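Local coordinates for uncharacterized protein (Sulfolobus tokodaii, PDB 2PD2), which is of unknown function but belongs to the DsrE/DsrF-like family, some of whose members take part in sulfur-transfer reactions, and assembles as a trimer, at residues 8-11 / 12-15. Numbering follows the deposited sequence.
Sequences KDFD and KVPQ
The ring of Phe-10 meets CG2 of Val-13 obliquely, with CD1 of the ring 4.4 Å from that methyl, and makes a cation-pi contact with Lys-42. The carboxylates of Asp-9 and Asp-11 both lie alongside the Lys-12 chain: OD2 of Asp-9 comes within 4.0 Å of its CD, and OD2 of Asp-11 within 3.5 Å of its CG. The Asp-11 group is brought there by a first torsion of 58°, which sets CG between the backbone N and the carbonyl carbon. Two backbone bonds wind the chain into a 3-10 turn, Lys-12 N to Asp-9 O (3.0 Å) and Val-13 N to Phe-10 O (3.2 Å). This turn carries the chain from strand 2-7 of the parallel sheet into helix 13-26, with Lys-12 as N-cap residue and Val-13 packed on Ala-40 and Ala-43. Extended beyond CG, Lys-12 holds its NZ 4.2 Å from OD2 of Asp-9 in the same chain, too far for a salt bridge. NZ instead forms a salt bridge with OD2 of Asp-9 of the third subunit, and OD2 of Asp-9 here forms one with NZ of Lys-12 of the second, so that the Lys-12 ammonium groups of the three subunits come close to one another with Asp-9 carboxylates interleaved. An alanine replacing Lys-12 is likely to leave Asp-9 of the third subunit without its charged mate, weakening the link between subunits.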
# COMPACT_ATOMS: atom_id res chain seq x y z
N LYS A 8 -0.00 -7.89 3.82
CA LYS A 8 1.35 -8.42 3.93
C LYS A 8 1.96 -8.42 5.33
O LYS A 8 2.89 -9.18 5.61
CB LYS A 8 2.29 -7.65 2.99
CG LYS A 8 2.27 -6.14 3.19
CD LYS A 8 3.31 -5.43 2.31
CE LYS A 8 3.17 -3.90 2.36
NZ LYS A 8 2.03 -3.39 1.53
N ASP A 9 1.44 -7.57 6.21
CA ASP A 9 1.98 -7.47 7.56
C ASP A 9 1.13 -8.22 8.58
O ASP A 9 -0.02 -7.86 8.83
CB ASP A 9 2.11 -5.99 7.95
CG ASP A 9 3.01 -5.21 7.00
OD1 ASP A 9 4.17 -5.62 6.82
OD2 ASP A 9 2.55 -4.19 6.44
N PHE A 10 1.71 -9.25 9.18
CA PHE A 10 0.99 -10.05 10.17
C PHE A 10 0.43 -9.22 11.32
O PHE A 10 -0.71 -9.45 11.75
CB PHE A 10 1.90 -11.15 10.74
CG PHE A 10 1.21 -12.03 11.75
CD1 PHE A 10 0.17 -12.87 11.36
CD2 PHE A 10 1.59 -12.02 13.09
CE1 PHE A 10 -0.50 -13.68 12.28
CE2 PHE A 10 0.93 -12.82 14.03
CZ PHE A 10 -0.11 -13.65 13.62
N ASP A 11 1.20 -8.26 11.82
CA ASP A 11 0.73 -7.45 12.93
C ASP A 11 -0.44 -6.54 12.60
O ASP A 11 -1.05 -5.96 13.50
CB ASP A 11 1.88 -6.61 13.52
CG ASP A 11 2.54 -5.71 12.49
OD1 ASP A 11 3.40 -4.89 12.89
OD2 ASP A 11 2.21 -5.81 11.29
N LYS A 12 -0.78 -6.43 11.32
CA LYS A 12 -1.90 -5.58 10.91
C LYS A 12 -3.07 -6.38 10.35
O LYS A 12 -4.04 -5.79 9.86
CB LYS A 12 -1.42 -4.56 9.86
CG LYS A 12 -0.36 -3.61 10.39
CD LYS A 12 0.14 -2.66 9.31
CE LYS A 12 1.24 -1.75 9.85
NZ LYS A 12 1.78 -0.81 8.82
N VAL A 13 -3.00 -7.70 10.44
CA VAL A 13 -4.07 -8.54 9.94
C VAL A 13 -5.43 -8.27 10.59
O VAL A 13 -6.44 -8.15 9.90
CB VAL A 13 -3.74 -10.04 10.08
CG1 VAL A 13 -4.97 -10.89 9.80
CG2 VAL A 13 -2.63 -10.40 9.10
N PRO A 14 -5.48 -8.17 11.93
CA PRO A 14 -6.78 -7.91 12.54
C PRO A 14 -7.48 -6.68 11.93
O PRO A 14 -8.64 -6.75 11.54
CB PRO A 14 -6.44 -7.71 14.02
CG PRO A 14 -5.26 -8.63 14.20
CD PRO A 14 -4.44 -8.33 12.96
N GLN A 15 -6.76 -5.57 11.83
CA GLN A 15 -7.35 -4.36 11.26
C GLN A 15 -7.65 -4.52 9.78
O GLN A 15 -8.65 -4.00 9.28
CB GLN A 15 -6.43 -3.15 11.49
CG GLN A 15 -6.47 -2.64 12.92
CD GLN A 15 -5.53 -1.47 13.13
OE1 GLN A 15 -4.31 -1.61 13.06
NE2 GLN A 15 -6.10 -0.30 13.40